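Local coordinates for hypothetical protein (Pseudomonas aeruginosa, PDB 4HSP) that is of unknown function but belongs to the DUF3299 family, in the OB clan, and is built on a mixed beta-sheet, at residues 64-69 / 76-81; 95-100 / 129-134. All blocks are in the same frame, centred on the assembly; numbering follows the deposited sequence.

Contact 1 (64-69 / 76-81)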
ATOM      1  N   VAL A  64      -7.979  -6.957  -8.907  1.00 52.71           N
ATOM      2  CA  VAL A  64      -8.313  -7.825  -7.786  1.00 52.76           C
ATOM      3  C   VAL A  64      -7.648  -9.167  -8.113  1.00 58.59           C
ATOM      4  O   VAL A  64      -8.191  -9.925  -8.917  1.00 58.21           O
ATOM      5  CB  VAL A  64      -9.833  -7.950  -7.503  1.00 55.86           C
ATOM      6  CG1 VAL A  64     -10.081  -8.821  -6.274  1.00 55.87           C
ATOM      7  CG2 VAL A  64     -10.476  -6.581  -7.310  1.00 54.78           C
ATOM      8  N   PRO A  65      -6.451  -9.459  -7.547  1.00 57.68           N
ATOM      9  CA  PRO A  65      -5.740 -10.695  -7.915  1.00 59.12           C
ATOM     10  C   PRO A  65      -6.459 -11.969  -7.501  1.00 63.02           C
ATOM     11  O   PRO A  65      -7.081 -12.017  -6.430  1.00 61.31           O
ATOM     12  CB  PRO A  65      -4.397 -10.564  -7.195  1.00 61.90           C
ATOM     13  CG  PRO A  65      -4.605  -9.587  -6.141  1.00 64.52           C
ATOM     14  CD  PRO A  65      -5.661  -8.655  -6.587  1.00 58.85           C
ATOM     15  N   LEU A  66      -6.356 -13.006  -8.364  1.00 59.00           N
ATOM     16  CA  LEU A  66      -7.007 -14.293  -8.130  1.00 58.29           C
ATOM     17  C   LEU A  66      -6.033 -15.455  -8.145  1.00 64.84           C
ATOM     18  O   LEU A  66      -6.318 -16.481  -7.537  1.00 65.50           O
ATOM     19  CB  LEU A  66      -8.093 -14.546  -9.192  1.00 56.46           C
ATOM     20  CG  LEU A  66      -9.299 -13.631  -9.213  1.00 57.46           C
ATOM     21  CD1 LEU A  66     -10.203 -14.001 -10.348  1.00 56.77           C
ATOM     22  CD2 LEU A  66     -10.066 -13.678  -7.920  1.00 57.18           C
ATOM     23  N   GLU A  67      -4.929 -15.323  -8.897  1.00 63.33           N
ATOM     24  CA  GLU A  67      -3.922 -16.358  -9.058  1.00 67.11           C
ATOM     25  C   GLU A  67      -2.518 -15.746  -9.165  1.00 72.53           C
ATOM     26  O   GLU A  67      -2.342 -14.740  -9.864  1.00 71.59           O
ATOM     27  CB  GLU A  67      -4.238 -17.180 -10.326  1.00 69.85           C
ATOM     28  CG  GLU A  67      -3.799 -18.631 -10.271  1.00 92.63           C
ATOM     29  CD  GLU A  67      -4.896 -19.625 -10.604  1.00131.95           C
ATOM     30  OE1 GLU A  67      -5.943 -19.613  -9.911  1.00133.79           O
ATOM     31  OE2 GLU A  67      -4.705 -20.422 -11.554  1.00129.75           O
ATOM     32  N   ILE A  68      -1.529 -16.370  -8.499  1.00 70.49           N
ATOM     33  CA  ILE A  68      -0.120 -15.970  -8.533  1.00 72.34           C
ATOM     34  C   ILE A  68       0.668 -17.053  -9.264  1.00 81.57           C
ATOM     35  O   ILE A  68       0.453 -18.240  -9.014  1.00 82.68           O
ATOM     36  CB  ILE A  68       0.460 -15.711  -7.104  1.00 75.79           C
ATOM     37  CG1 ILE A  68      -0.251 -14.551  -6.412  1.00 73.08           C
ATOM     38  CG2 ILE A  68       1.969 -15.435  -7.152  1.00 78.89           C
ATOM     39  CD1 ILE A  68      -0.071 -14.549  -4.915  1.00 72.38           C
ATOM     40  N   SER A  69       1.598 -16.645 -10.133  1.00 81.72           N
ATOM     41  CA  SER A  69       2.463 -17.534 -10.900  1.00 85.54           C
ATOM     42  C   SER A  69       3.649 -18.012 -10.078  1.00 97.62           C
ATOM     43  O   SER A  69       3.844 -17.585  -8.935  1.00 97.63           O
ATOM     44  CB  SER A  69       2.972 -16.825 -12.152  1.00 87.94           C
ATOM     45  OG  SER A  69       4.012 -15.905 -11.855  1.00 93.49           O
ATOM     46  N   GLU A  76      -4.063 -14.149 -13.098  1.00 62.62           N
ATOM     47  CA  GLU A  76      -5.529 -14.214 -13.186  1.00 59.58           C
ATOM     48  C   GLU A  76      -6.103 -13.217 -12.210  1.00 61.21           C
ATOM     49  O   GLU A  76      -5.701 -13.168 -11.055  1.00 62.67           O
ATOM     50  CB  GLU A  76      -6.111 -15.625 -12.959  1.00 61.50           C
ATOM     51  CG  GLU A  76      -5.814 -16.610 -14.085  1.00 71.01           C
ATOM     52  CD  GLU A  76      -6.366 -18.018 -13.941  1.00 91.01           C
ATOM     53  OE1 GLU A  76      -7.570 -18.165 -13.626  1.00 81.40           O
ATOM     54  OE2 GLU A  76      -5.604 -18.978 -14.197  1.00 96.08           O
ATOM     55  N   PHE A  77      -7.007 -12.380 -12.677  1.00 55.17           N
ATOM     56  CA  PHE A  77      -7.578 -11.363 -11.818  1.00 51.66           C
ATOM     57  C   PHE A  77      -8.906 -10.845 -12.310  1.00 55.93           C
ATOM     58  O   PHE A  77      -9.261 -11.044 -13.469  1.00 55.96           O
ATOM     59  CB  PHE A  77      -6.594 -10.186 -11.685  1.00 51.85           C
ATOM     60  CG  PHE A  77      -6.237  -9.466 -12.956  1.00 51.35           C
ATOM     61  CD1 PHE A  77      -6.994  -8.380 -13.396  1.00 50.46           C
ATOM     62  CD2 PHE A  77      -5.100  -9.826 -13.680  1.00 54.24           C
ATOM     63  CE1 PHE A  77      -6.632  -7.672 -14.540  1.00 50.77           C
ATOM     64  CE2 PHE A  77      -4.736  -9.120 -14.825  1.00 57.58           C
ATOM     65  CZ  PHE A  77      -5.495  -8.031 -15.240  1.00 53.30           C
ATOM     66  N   LEU A  78      -9.622 -10.119 -11.426  1.00 52.50           N
ATOM     67  CA  LEU A  78     -10.831  -9.383 -11.796  1.00 48.83           C
ATOM     68  C   LEU A  78     -10.440  -7.934 -12.065  1.00 50.04           C
ATOM     69  O   LEU A  78      -9.708  -7.341 -11.269  1.00 48.67           O
ATOM     70  CB  LEU A  78     -11.922  -9.442 -10.712  1.00 47.14           C
ATOM     71  CG  LEU A  78     -12.403 -10.814 -10.199  1.00 52.00           C
ATOM     72  CD1 LEU A  78     -13.391 -10.636  -9.032  1.00 50.19           C
ATOM     73  CD2 LEU A  78     -13.035 -11.688 -11.330  1.00 51.74           C
ATOM     74  N   LEU A  79     -10.883  -7.388 -13.209  1.00 46.50           N
ATOM     75  CA  LEU A  79     -10.764  -5.983 -13.573  1.00 44.91           C
ATOM     76  C   LEU A  79     -12.075  -5.353 -13.172  1.00 48.99           C
ATOM     77  O   LEU A  79     -13.151  -5.836 -13.542  1.00 47.88           O
ATOM     78  CB  LEU A  79     -10.456  -5.774 -15.073  1.00 45.12           C
ATOM     79  CG  LEU A  79     -10.118  -4.343 -15.492  1.00 46.37           C
ATOM     80  CD1 LEU A  79      -8.763  -3.878 -14.838  1.00 45.94           C
ATOM     81  CD2 LEU A  79     -10.067  -4.235 -16.994  1.00 42.48           C
ATOM     82  N   VAL A  80     -11.982  -4.345 -12.313  1.00 45.58           N
ATOM     83  CA  VAL A  80     -13.116  -3.642 -11.716  1.00 42.79           C
ATOM     84  C   VAL A  80     -12.931  -2.118 -11.940  1.00 46.63           C
ATOM     85  O   VAL A  80     -11.793  -1.655 -12.133  1.00 46.09           O
ATOM     86  CB  VAL A  80     -13.223  -4.015 -10.203  1.00 44.40           C
ATOM     87  CG1 VAL A  80     -13.653  -5.480 -10.019  1.00 43.32           C
ATOM     88  CG2 VAL A  80     -11.900  -3.754  -9.494  1.00 44.45           C
ATOM     89  N   PRO A  81     -14.020  -1.325 -11.877  1.00 43.30           N
ATOM     90  CA  PRO A  81     -13.888   0.118 -12.148  1.00 43.68           C
ATOM     91  C   PRO A  81     -13.413   0.949 -10.946  1.00 51.08           C
ATOM     92  O   PRO A  81     -13.234   2.161 -11.072  1.00 52.00           O
ATOM     93  CB  PRO A  81     -15.316   0.540 -12.568  1.00 43.54           C
ATOM     94  CG  PRO A  81     -16.180  -0.674 -12.425  1.00 46.95           C
ATOM     95  CD  PRO A  81     -15.438  -1.696 -11.654  1.00 43.49           C
TER

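Contact 2 (95-100 / 129-134)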
ATOM      1  N   ASN A  95     -21.698  -7.174 -14.692  1.00 46.48           N
ATOM      2  CA  ASN A  95     -21.487  -6.541 -15.997  1.00 46.26           C
ATOM      3  C   ASN A  95     -20.577  -5.313 -15.829  1.00 48.39           C
ATOM      4  O   ASN A  95     -20.416  -4.520 -16.756  1.00 48.00           O
ATOM      5  CB  ASN A  95     -22.808  -6.206 -16.696  1.00 45.24           C
ATOM      6  CG  ASN A  95     -23.740  -5.279 -15.963  1.00 58.81           C
ATOM      7  OD1 ASN A  95     -23.482  -4.848 -14.837  1.00 47.41           O
ATOM      8  ND2 ASN A  95     -24.884  -4.981 -16.579  1.00 48.62           N
ATOM      9  N   GLN A  96     -19.955  -5.201 -14.638  1.00 42.97           N
ATOM     10  CA  GLN A  96     -18.982  -4.171 -14.264  1.00 41.88           C
ATOM     11  C   GLN A  96     -17.729  -4.890 -13.709  1.00 45.60           C
ATOM     12  O   GLN A  96     -16.999  -4.364 -12.880  1.00 43.29           O
ATOM     13  CB  GLN A  96     -19.588  -3.131 -13.273  1.00 42.22           C
ATOM     14  CG  GLN A  96     -20.739  -2.260 -13.843  1.00 34.63           C
ATOM     15  CD  GLN A  96     -20.305  -1.232 -14.870  1.00 53.21           C
ATOM     16  OE1 GLN A  96     -20.057  -0.065 -14.543  1.00 55.12           O
ATOM     17  NE2 GLN A  96     -20.246  -1.627 -16.147  1.00 42.66           N
ATOM     18  N   ILE A  97     -17.498  -6.121 -14.198  1.00 44.82           N
ATOM     19  CA  ILE A  97     -16.353  -6.980 -13.867  1.00 45.23           C
ATOM     20  C   ILE A  97     -15.933  -7.744 -15.124  1.00 49.00           C
ATOM     21  O   ILE A  97     -16.782  -8.268 -15.837  1.00 47.96           O
ATOM     22  CB  ILE A  97     -16.609  -7.990 -12.692  1.00 48.32           C
ATOM     23  CG1 ILE A  97     -17.355  -7.354 -11.487  1.00 46.65           C
ATOM     24  CG2 ILE A  97     -15.286  -8.681 -12.266  1.00 49.87           C
ATOM     25  CD1 ILE A  97     -17.543  -8.267 -10.242  1.00 40.58           C
ATOM     26  N   VAL A  98     -14.622  -7.821 -15.365  1.00 46.04           N
ATOM     27  CA  VAL A  98     -13.994  -8.626 -16.405  1.00 46.47           C
ATOM     28  C   VAL A  98     -13.031  -9.626 -15.721  1.00 51.17           C
ATOM     29  O   VAL A  98     -12.157  -9.209 -14.962  1.00 48.71           O
ATOM     30  CB  VAL A  98     -13.251  -7.765 -17.471  1.00 49.94           C
ATOM     31  CG1 VAL A  98     -12.732  -8.631 -18.611  1.00 50.14           C
ATOM     32  CG2 VAL A  98     -14.141  -6.638 -18.000  1.00 48.94           C
ATOM     33  N   TYR A  99     -13.196 -10.926 -15.989  1.00 51.94           N
ATOM     34  CA  TYR A  99     -12.262 -11.961 -15.542  1.00 54.99           C
ATOM     35  C   TYR A  99     -11.128 -11.979 -16.579  1.00 59.22           C
ATOM     36  O   TYR A  99     -11.363 -12.277 -17.753  1.00 58.96           O
ATOM     37  CB  TYR A  99     -12.970 -13.321 -15.431  1.00 59.55           C
ATOM     38  CG  TYR A  99     -12.166 -14.433 -14.792  1.00 66.20           C
ATOM     39  CD1 TYR A  99     -11.214 -15.144 -15.522  1.00 70.35           C
ATOM     40  CD2 TYR A  99     -12.445 -14.863 -13.493  1.00 69.18           C
ATOM     41  CE1 TYR A  99     -10.493 -16.195 -14.948  1.00 75.03           C
ATOM     42  CE2 TYR A  99     -11.750 -15.928 -12.915  1.00 72.82           C
ATOM     43  CZ  TYR A  99     -10.768 -16.588 -13.643  1.00 87.22           C
ATOM     44  OH  TYR A  99     -10.086 -17.638 -13.064  1.00 94.29           O
ATOM     45  N   VAL A 100      -9.918 -11.577 -16.163  1.00 55.95           N
ATOM     46  CA  VAL A 100      -8.750 -11.469 -17.044  1.00 55.91           C
ATOM     47  C   VAL A 100      -7.733 -12.579 -16.728  1.00 61.86           C
ATOM     48  O   VAL A 100      -7.506 -12.878 -15.563  1.00 60.11           O
ATOM     49  CB  VAL A 100      -8.089 -10.064 -16.931  1.00 56.80           C
ATOM     50  CG1 VAL A 100      -7.008  -9.854 -17.983  1.00 57.19           C
ATOM     51  CG2 VAL A 100      -9.118  -8.957 -16.993  1.00 54.34           C
ATOM     52  N   GLU A 129     -15.429 -17.300  -6.040  1.00 70.80           N
ATOM     53  CA  GLU A 129     -16.126 -17.210  -4.763  1.00 70.76           C
ATOM     54  C   GLU A 129     -16.271 -15.723  -4.344  1.00 73.51           C
ATOM     55  O   GLU A 129     -17.184 -15.365  -3.593  1.00 74.85           O
ATOM     56  CB  GLU A 129     -15.362 -18.020  -3.721  1.00 73.76           C
ATOM     57  CG  GLU A 129     -16.216 -18.625  -2.628  1.00 86.33           C
ATOM     58  CD  GLU A 129     -15.425 -19.586  -1.763  1.00111.17           C
ATOM     59  OE1 GLU A 129     -14.959 -20.621  -2.298  1.00 93.71           O
ATOM     60  OE2 GLU A 129     -15.223 -19.280  -0.564  1.00110.18           O
ATOM     61  N   LEU A 130     -15.383 -14.876  -4.875  1.00 66.98           N
ATOM     62  CA  LEU A 130     -15.286 -13.447  -4.639  1.00 64.35           C
ATOM     63  C   LEU A 130     -16.354 -12.688  -5.387  1.00 65.17           C
ATOM     64  O   LEU A 130     -16.883 -11.721  -4.847  1.00 65.07           O
ATOM     65  CB  LEU A 130     -13.895 -12.967  -5.083  1.00 64.54           C
ATOM     66  CG  LEU A 130     -13.273 -11.768  -4.367  1.00 68.75           C
ATOM     67  CD1 LEU A 130     -13.227 -11.954  -2.836  1.00 69.02           C
ATOM     68  CD2 LEU A 130     -11.874 -11.543  -4.870  1.00 72.26           C
ATOM     69  N   ALA A 131     -16.632 -13.074  -6.651  1.00 59.08           N
ATOM     70  CA  ALA A 131     -17.610 -12.422  -7.509  1.00 55.97           C
ATOM     71  C   ALA A 131     -17.809 -13.154  -8.832  1.00 60.36           C
ATOM     72  O   ALA A 131     -16.915 -13.839  -9.313  1.00 62.37           O
ATOM     73  CB  ALA A 131     -17.172 -10.995  -7.794  1.00 55.14           C
ATOM     74  N   ALA A 132     -18.982 -12.962  -9.438  1.00 55.19           N
ATOM     75  CA  ALA A 132     -19.326 -13.451 -10.762  1.00 53.34           C
ATOM     76  C   ALA A 132     -19.092 -12.327 -11.768  1.00 53.85           C
ATOM     77  O   ALA A 132     -19.324 -11.160 -11.441  1.00 50.62           O
ATOM     78  CB  ALA A 132     -20.777 -13.898 -10.796  1.00 53.74           C
ATOM     79  N   ALA A 133     -18.624 -12.673 -12.988  1.00 50.32           N
ATOM     80  CA  ALA A 133     -18.392 -11.732 -14.083  1.00 48.29           C
ATOM     81  C   ALA A 133     -19.137 -12.215 -15.318  1.00 53.76           C
ATOM     82  O   ALA A 133     -19.318 -13.424 -15.485  1.00 56.71           O
ATOM     83  CB  ALA A 133     -16.900 -11.593 -14.364  1.00 48.65           C
ATOM     84  N   GLY A 134     -19.602 -11.273 -16.140  1.00 48.16           N
ATOM     85  CA  GLY A 134     -20.317 -11.542 -17.383  1.00 47.35           C
ATOM     86  C   GLY A 134     -19.413 -11.431 -18.591  1.00 51.33           C
ATOM     87  O   GLY A 134     -19.818 -11.786 -19.701  1.00 52.22           O
TER

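Contact 1 (64-69 / 76-81)
Leu66, Glu67, Glu76 and Leu78 carry this piece of an antiparallel beta hairpin, whose strands 64-68 and 77-80 run at 162°. Glu67 and Glu76 lie side by side and point the same way, their carboxylates 43° apart in plane, so that Glu67 OE2 comes within 3.1 Å of Glu76 OE2. On the same face Leu66, with CG anti to its carbonyl carbon, crosses Leu78 obliquely and sets CD1 3.8 Å from Leu78 CD2. Further along, Val64 meets Val80 at about a right angle through their CG2 methyls; valine and leucine suit this buried end, the glutamates the more open one. Pro65 occupies a non-hydrogen-bonded position opposite Phe77, where its lack of an N-H costs no bond to this partner strand. Val64 and Leu78 exchange two backbone bonds, the straighter from Val64 N to Leu78 O at 3.0 Å and 172°. Beyond Pro65 a beta bulge shifts the register, and Glu76 O accepts from both Leu66 N (2.8 Å, in the carbonyl plane) and Glu67 N, which sits above that plane. Like charges this close would tend to raise the pKa of at least one acid, while Tyr99 OH holds the other oxygen of Glu76, OE1, by a hydrogen bond.

Contact 2 (95-100 / 129-134)
Apolar contact does nearly all the work between 95-100 and 129-134, and Ile97 is its centre. Its two branches divide the task. CG1, anti to the carbonyl carbon (chi1 -44°), leads an extended arm outward until CD1 rests 3.7 Å from Ala131 CB; CG2, anti to the backbone N, lies 3.9 Å from Ala133 CB. Ala131 and Ala133, with Ala132 between them turned away, present two small methyls to one long side chain, and their size lets the backbones come close. Ala133 CB also reaches Tyr99 CB at 4.4 Å, a looser touch at the root of a side chain whose ring leads away.

Backbone polar groups border the packing without bonding across it: Ile97 CD1 lies 3.6 Å from Ala132 O, and Ile97 O is 3.6 Å from Ala133 CB. The amide of Gln96 turns back on its own segment, NE2 donating to Asn95 O at 3.0 Å from above the carbonyl plane, and also bonds Trp8 O.

The two segments approach just before their strands, 98-102 and 132-144, pair in parallel, Tyr99 hydrogen-bonding through its backbone with Tyr135 and Met137 farther along. On its other edge strand 98-102 adjoins strand 73-80, whose Leu78 packs against both Ile97 and Tyr99.

In the fold
Both contacts are largely buried and belong to one mixed sheet, in which strands 73-80 and 98-102 are neighbours, but they hold it differently. Contact 1 is local, joining the two arms of a hairpin by backbone hydrogen bonds interrupted by a bulge, and it opens toward solvent at Glu67. Contact 2 closes a longer span of chain and relies on methyl packing, with no hydrogen bond between its segments. They meet through Phe77 O and Val100 N, probably hydrogen-bonded at 2.8 Å, and through Val64 CG1, which packs 3.5 Å from Leu130 CD2. Each also touches the second subunit, Ile68 packing on Leu66 of that chain and Leu130 on its Ala71.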